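Local coordinates for protein diketoreductase (Acinetobacter baylyi, PDB 4E12) that reduces dicarbonyl compounds with NADH and probably also interconverts (3S)-3-hydroxyacyl-CoA and 3-oxoacyl-CoA, at residues Phe21-His26 with Ser175-Val180; Ala42-Phe47 with Ile73-Asp78. All coordinates share one frame; numbering follows the deposited sequence.

Both contacts lie in the NAD-binding Rossmann domain, with centres about 18 Å apart. Along the chain contact 2 is nested between the two segments of contact 1: helix 14-25 comes first, then helix 37-57, strand 74-76 and, much later, the end of helix 164-176. Contact 2 sits at the edge of the parallel part of the sheet, where 74-76 is outermost within this chain; contact 1 joins helix 14-25 to the turn leading into 180-183, the strand at the other end. The two meet where F21 CE1 lies 3.7 Å from F47 O and A24 CB 3.8 Å from I73 CG1. Helix 14-25 therefore packs against elements at both ends of the chain's own sheet.

Contact 1 (Phe21-His26 with Ser175-Val180); sequences FQTAFH and SAIGMV
Q22 and H26 converge on the backbone carbonyl of I177. The hydrogen bond across the contact runs from Q22 NE2 to I177 O, at 2.8 Å with an N-H...O angle of 148°, nearly along the C=O axis. The CB of Q22 points toward the turn; chi1 (-175°) sets its CG anti to the backbone N, 3.5 Å from I177 O, and the bend at chi2 then places CD. OE1 bonds Y54 OH, holding the other end of the amide.

Within 21-26, H26 ND1 donates to Q22 O, 3.0 Å away and at 161°, with the acceptor at the ring edge in plane. This bond fixes the ring's rotation and presents one face to the turn: I177 O lies over that face near the rim, 3.2 Å from H26 CE1, as close packing and not a hydrogen bond, the angle at ND1 being poor. G178 N lies over the same side.

The I177 methyls add van der Waals packing, CD1 3.8 Å from T23 OG1, CG2 3.9 Å from T23 CA and 4.2 Å from H26 CB. The T23 hydroxyl bonds I19 O of its own helix.

G178, with positive phi, is the C-prime residue of a Schellman motif closing helix 164-176: its N bonds S175 O at 2.8 Å, and M179 N bonds the carbonyl one residue before S175. Two helix C-termini of a Rossmann fold thus meet, one following the probable GxGxxG loop.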
loop_
_atom_site.group_PDB
_atom_site.type_symbol
_atom_site.label_atom_id
_atom_site.label_comp_id
_atom_site.label_asym_id
_atom_site.label_seq_id
_atom_site.Cartn_x
_atom_site.Cartn_y
_atom_site.Cartn_z
ATOM N N PHE A 21 -17.126 -24.061 6.569
ATOM C CA PHE A 21 -16.228 -24.893 7.342
ATOM C C PHE A 21 -15.698 -24.169 8.561
ATOM O O PHE A 21 -15.690 -24.737 9.646
ATOM C CB PHE A 21 -15.065 -25.456 6.515
ATOM C CG PHE A 21 -14.361 -26.590 7.202
ATOM C CD1 PHE A 21 -14.792 -27.901 7.012
ATOM C CD2 PHE A 21 -13.276 -26.351 8.051
ATOM C CE1 PHE A 21 -14.148 -28.976 7.663
ATOM C CE2 PHE A 21 -12.629 -27.407 8.702
ATOM C CZ PHE A 21 -13.062 -28.721 8.508
ATOM N N GLN A 22 -15.237 -22.936 8.388
ATOM C CA GLN A 22 -14.817 -22.103 9.507
ATOM C C GLN A 22 -15.921 -22.032 10.569
ATOM O O GLN A 22 -15.667 -22.120 11.774
ATOM C CB GLN A 22 -14.473 -20.687 9.007
ATOM C CG GLN A 22 -13.899 -19.746 10.085
ATOM C CD GLN A 22 -12.489 -20.101 10.540
ATOM O OE1 GLN A 22 -11.865 -21.039 10.037
ATOM N NE2 GLN A 22 -11.978 -19.343 11.501
ATOM N N THR A 23 -17.157 -21.872 10.120
ATOM C CA THR A 23 -18.278 -21.713 11.038
ATOM C C THR A 23 -18.566 -23.025 11.776
ATOM O O THR A 23 -18.785 -23.029 12.991
ATOM C CB THR A 23 -19.519 -21.164 10.295
ATOM O OG1 THR A 23 -19.245 -19.834 9.838
ATOM C CG2 THR A 23 -20.726 -21.114 11.211
ATOM N N ALA A 24 -18.538 -24.129 11.041
ATOM C CA ALA A 24 -18.674 -25.456 11.627
ATOM C C ALA A 24 -17.530 -25.746 12.608
ATOM O O ALA A 24 -17.776 -26.174 13.742
ATOM C CB ALA A 24 -18.740 -26.515 10.535
ATOM N N PHE A 25 -16.293 -25.474 12.192
ATOM C CA PHE A 25 -15.113 -25.730 13.040
ATOM C C PHE A 25 -15.219 -25.037 14.410
ATOM O O PHE A 25 -14.661 -25.512 15.405
ATOM C CB PHE A 25 -13.836 -25.278 12.319
ATOM C CG PHE A 25 -12.576 -25.480 13.120
ATOM C CD1 PHE A 25 -12.200 -26.751 13.559
ATOM C CD2 PHE A 25 -11.761 -24.396 13.434
ATOM C CE1 PHE A 25 -11.023 -26.930 14.303
ATOM C CE2 PHE A 25 -10.596 -24.567 14.167
ATOM C CZ PHE A 25 -10.226 -25.829 14.602
ATOM N N HIS A 26 -15.931 -23.921 14.459
ATOM C CA HIS A 26 -16.070 -23.153 15.694
ATOM C C HIS A 26 -17.340 -23.424 16.483
ATOM O O HIS A 26 -17.710 -22.616 17.339
ATOM C CB HIS A 26 -15.931 -21.661 15.451
ATOM C CG HIS A 26 -14.521 -21.204 15.272
ATOM N ND1 HIS A 26 -13.871 -21.246 14.060
ATOM C CD2 HIS A 26 -13.632 -20.696 16.161
ATOM C CE1 HIS A 26 -12.640 -20.786 14.208
ATOM N NE2 HIS A 26 -12.472 -20.445 15.472
ATOM N N SER A 175 -16.490 -12.674 15.495
ATOM C CA SER A 175 -15.442 -12.953 16.467
ATOM C C SER A 175 -15.492 -14.415 16.947
ATOM O O SER A 175 -14.450 -15.071 17.053
ATOM C CB SER A 175 -15.574 -12.014 17.652
ATOM O OG SER A 175 -15.365 -10.675 17.254
ATOM N N ALA A 176 -16.704 -14.905 17.201
ATOM C CA ALA A 176 -16.970 -16.278 17.656
ATOM C C ALA A 176 -16.479 -17.313 16.667
ATOM O O ALA A 176 -16.140 -18.434 17.054
ATOM C CB ALA A 176 -18.451 -16.480 17.899
ATOM N N ILE A 177 -16.453 -16.967 15.379
ATOM C CA ILE A 177 -15.893 -17.907 14.419
ATOM C C ILE A 177 -14.436 -17.581 14.114
ATOM O O ILE A 177 -13.868 -18.031 13.113
ATOM C CB ILE A 177 -16.707 -18.046 13.109
ATOM C CG1 ILE A 177 -16.826 -16.687 12.412
ATOM C CG2 ILE A 177 -18.078 -18.658 13.402
ATOM C CD1 ILE A 177 -17.158 -16.797 10.937
ATOM N N GLY A 178 -13.819 -16.798 14.986
ATOM C CA GLY A 178 -12.387 -16.613 14.857
ATOM C C GLY A 178 -11.946 -15.561 13.855
ATOM O O GLY A 178 -10.790 -15.557 13.443
ATOM N N MET A 179 -12.833 -14.656 13.466
ATOM C CA MET A 179 -12.454 -13.621 12.510
ATOM C C MET A 179 -12.143 -12.341 13.264
ATOM O O MET A 179 -12.573 -12.177 14.406
ATOM C CB MET A 179 -13.614 -13.329 11.556
ATOM C CG MET A 179 -14.182 -14.553 10.867
ATOM S SD MET A 179 -12.987 -15.485 9.902
ATOM C CE MET A 179 -12.511 -14.285 8.708
ATOM N N VAL A 180 -11.404 -11.435 12.629
ATOM C CA VAL A 180 -11.248 -10.088 13.156
ATOM C C VAL A 180 -12.314 -9.244 12.483
ATOM O O VAL A 180 -12.248 -9.029 11.273
ATOM C CB VAL A 180 -9.882 -9.509 12.782
ATOM C CG1 VAL A 180 -9.795 -8.049 13.217
ATOM C CG2 VAL A 180 -8.776 -10.327 13.432
#

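Contact 2 (Ala42-Phe47 with Ile73-Asp78); sequences AAKKRF and IRYSDD
I73 and Y75 meet the F47 ring from different directions. I73 CD1 stands over the centre of one face, 3.9 Å from the F47 ring centroid, a CH-pi contact; chi2 of I73 is extended (170°), which carries CD1 away from the backbone. Y75 comes instead to the edge: its CE1 lies in the plane of the F47 ring, 3.7 Å from F47 CD2, while Y75 OH is 3.3 Å from that same carbon. The two ring planes are inclined at 57°, with F47 and Y75 centroids 5.9 Å apart, so the pair is oblique. I73 CG2 also sits over one face of Y75, near its rim, and so touches both aromatics.

Around this layer, the K44 side chain crosses Y75 at about a right angle, its CG 3.5 Å from Y75 OH, before the lysine extends away. Helix 37-57 and edge strand 74-76 belong to the crossover that leaves strand 29-33 and returns parallel beside it, as expected for a Rossmann fold; the local axes are 10.5 Å apart and run nearly antiparallel, at 153°.

Farther out, backbone bonds from R74 and S76 to residues of strand 29-33 and D34 fix the strand's position. F47 packs on S17 and A20 of helix 14-25 and on A32, while A43 lies close to T12, which binds NAD(+), and Y75 rests on L40.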
loop_
_atom_site.group_PDB
_atom_site.type_symbol
_atom_site.label_atom_id
_atom_site.label_comp_id
_atom_site.label_asym_id
_atom_site.label_seq_id
_atom_site.Cartn_x
_atom_site.Cartn_y
_atom_site.Cartn_z
ATOM N N ALA A 42 -19.816 -32.158 -4.577
ATOM C CA ALA A 42 -18.592 -31.383 -4.751
ATOM C C ALA A 42 -18.259 -30.608 -3.487
ATOM O O ALA A 42 -17.087 -30.407 -3.160
ATOM C CB ALA A 42 -18.729 -30.440 -5.923
ATOM N N ALA A 43 -19.291 -30.180 -2.773
ATOM C CA ALA A 43 -19.119 -29.442 -1.524
ATOM C C ALA A 43 -18.481 -30.334 -0.474
ATOM O O ALA A 43 -17.571 -29.906 0.248
ATOM C CB ALA A 43 -20.463 -28.925 -1.022
ATOM N N LYS A 44 -18.966 -31.571 -0.381
ATOM C CA LYS A 44 -18.392 -32.529 0.550
ATOM C C LYS A 44 -16.905 -32.684 0.240
ATOM O O LYS A 44 -16.074 -32.673 1.148
ATOM C CB LYS A 44 -19.116 -33.879 0.490
ATOM C CG LYS A 44 -18.590 -34.887 1.502
ATOM C CD LYS A 44 -19.361 -36.185 1.441
ATOM C CE LYS A 44 -18.754 -37.223 2.365
ATOM N NZ LYS A 44 -19.482 -38.523 2.285
ATOM N N LYS A 45 -16.559 -32.784 -1.037
ATOM C CA LYS A 45 -15.155 -32.815 -1.430
ATOM C C LYS A 45 -14.406 -31.556 -0.983
ATOM O O LYS A 45 -13.291 -31.655 -0.464
ATOM C CB LYS A 45 -14.994 -33.060 -2.937
ATOM C CG LYS A 45 -15.531 -34.418 -3.384
ATOM C CD LYS A 45 -15.475 -34.581 -4.899
ATOM C CE LYS A 45 -16.100 -35.900 -5.338
ATOM N NZ LYS A 45 -16.071 -36.073 -6.821
ATOM N N ARG A 46 -14.992 -30.370 -1.156
ATOM C CA ARG A 46 -14.276 -29.178 -0.705
ATOM C C ARG A 46 -14.090 -29.239 0.802
ATOM O O ARG A 46 -13.035 -28.867 1.316
ATOM C CB ARG A 46 -14.978 -27.876 -1.085
ATOM C CG ARG A 46 -15.031 -27.604 -2.581
ATOM C CD ARG A 46 -15.543 -26.205 -2.878
ATOM N NE ARG A 46 -15.488 -25.916 -4.307
ATOM C CZ ARG A 46 -16.465 -26.189 -5.166
ATOM N NH1 ARG A 46 -17.586 -26.762 -4.747
ATOM N NH2 ARG A 46 -16.324 -25.891 -6.450
ATOM N N PHE A 47 -15.117 -29.700 1.506
ATOM C CA PHE A 47 -15.037 -29.781 2.964
ATOM C C PHE A 47 -13.969 -30.770 3.416
ATOM O O PHE A 47 -13.253 -30.518 4.387
ATOM C CB PHE A 47 -16.378 -30.160 3.590
ATOM C CG PHE A 47 -17.430 -29.100 3.494
ATOM C CD1 PHE A 47 -17.120 -27.753 3.666
ATOM C CD2 PHE A 47 -18.748 -29.452 3.236
ATOM C CE1 PHE A 47 -18.106 -26.779 3.580
ATOM C CE2 PHE A 47 -19.737 -28.489 3.151
ATOM C CZ PHE A 47 -19.420 -27.149 3.322
ATOM N N ILE A 73 -21.555 -31.256 9.544
ATOM C CA ILE A 73 -22.180 -30.381 8.539
ATOM C C ILE A 73 -23.382 -31.052 7.859
ATOM O O ILE A 73 -23.292 -32.188 7.387
ATOM C CB ILE A 73 -21.155 -29.960 7.451
ATOM C CG1 ILE A 73 -20.104 -29.028 8.062
ATOM C CG2 ILE A 73 -21.866 -29.337 6.263
ATOM C CD1 ILE A 73 -18.938 -28.742 7.178
ATOM N N ARG A 74 -24.504 -30.346 7.812
ATOM C CA ARG A 74 -25.703 -30.862 7.148
ATOM C C ARG A 74 -25.760 -30.317 5.714
ATOM O O ARG A 74 -25.471 -29.140 5.490
ATOM C CB ARG A 74 -26.943 -30.454 7.952
ATOM C CG ARG A 74 -28.254 -31.061 7.458
ATOM C CD ARG A 74 -29.403 -30.855 8.448
ATOM N NE ARG A 74 -29.815 -29.459 8.592
ATOM C CZ ARG A 74 -30.808 -28.896 7.905
ATOM N NH1 ARG A 74 -31.496 -29.605 7.018
ATOM N NH2 ARG A 74 -31.120 -27.621 8.104
ATOM N N TYR A 75 -26.109 -31.167 4.753
ATOM C CA TYR A 75 -26.170 -30.767 3.353
ATOM C C TYR A 75 -27.608 -30.736 2.928
ATOM O O TYR A 75 -28.378 -31.641 3.267
ATOM C CB TYR A 75 -25.455 -31.782 2.460
ATOM C CG TYR A 75 -24.015 -31.988 2.806
ATOM C CD1 TYR A 75 -23.015 -31.363 2.064
ATOM C CD2 TYR A 75 -23.642 -32.803 3.871
ATOM C CE1 TYR A 75 -21.677 -31.546 2.365
ATOM C CE2 TYR A 75 -22.299 -32.987 4.191
ATOM C CZ TYR A 75 -21.327 -32.354 3.429
ATOM O OH TYR A 75 -19.999 -32.513 3.709
ATOM N N SER A 76 -27.966 -29.720 2.157
ATOM C CA SER A 76 -29.354 -29.586 1.727
ATOM C C SER A 76 -29.433 -29.007 0.315
ATOM O O SER A 76 -28.644 -28.125 -0.038
ATOM C CB SER A 76 -30.084 -28.660 2.698
ATOM O OG SER A 76 -31.451 -28.528 2.363
ATOM N N ASP A 77 -30.374 -29.502 -0.495
ATOM C CA ASP A 77 -30.654 -28.839 -1.765
ATOM C C ASP A 77 -32.112 -28.430 -1.829
ATOM O O ASP A 77 -32.699 -28.297 -2.905
ATOM C CB ASP A 77 -30.225 -29.666 -2.988
ATOM C CG ASP A 77 -31.021 -30.952 -3.167
ATOM O OD1 ASP A 77 -31.861 -31.316 -2.305
ATOM O OD2 ASP A 77 -30.783 -31.615 -4.200
ATOM N N ASP A 78 -32.689 -28.224 -0.653
ATOM C CA ASP A 78 -34.058 -27.759 -0.532
ATOM C C ASP A 78 -34.008 -26.484 0.306
ATOM O O ASP A 78 -33.888 -26.550 1.528
ATOM C CB ASP A 78 -34.888 -28.839 0.175
ATOM C CG ASP A 78 -36.350 -28.452 0.341
ATOM O OD1 ASP A 78 -36.705 -27.274 0.123
ATOM O OD2 ASP A 78 -37.145 -29.344 0.697
#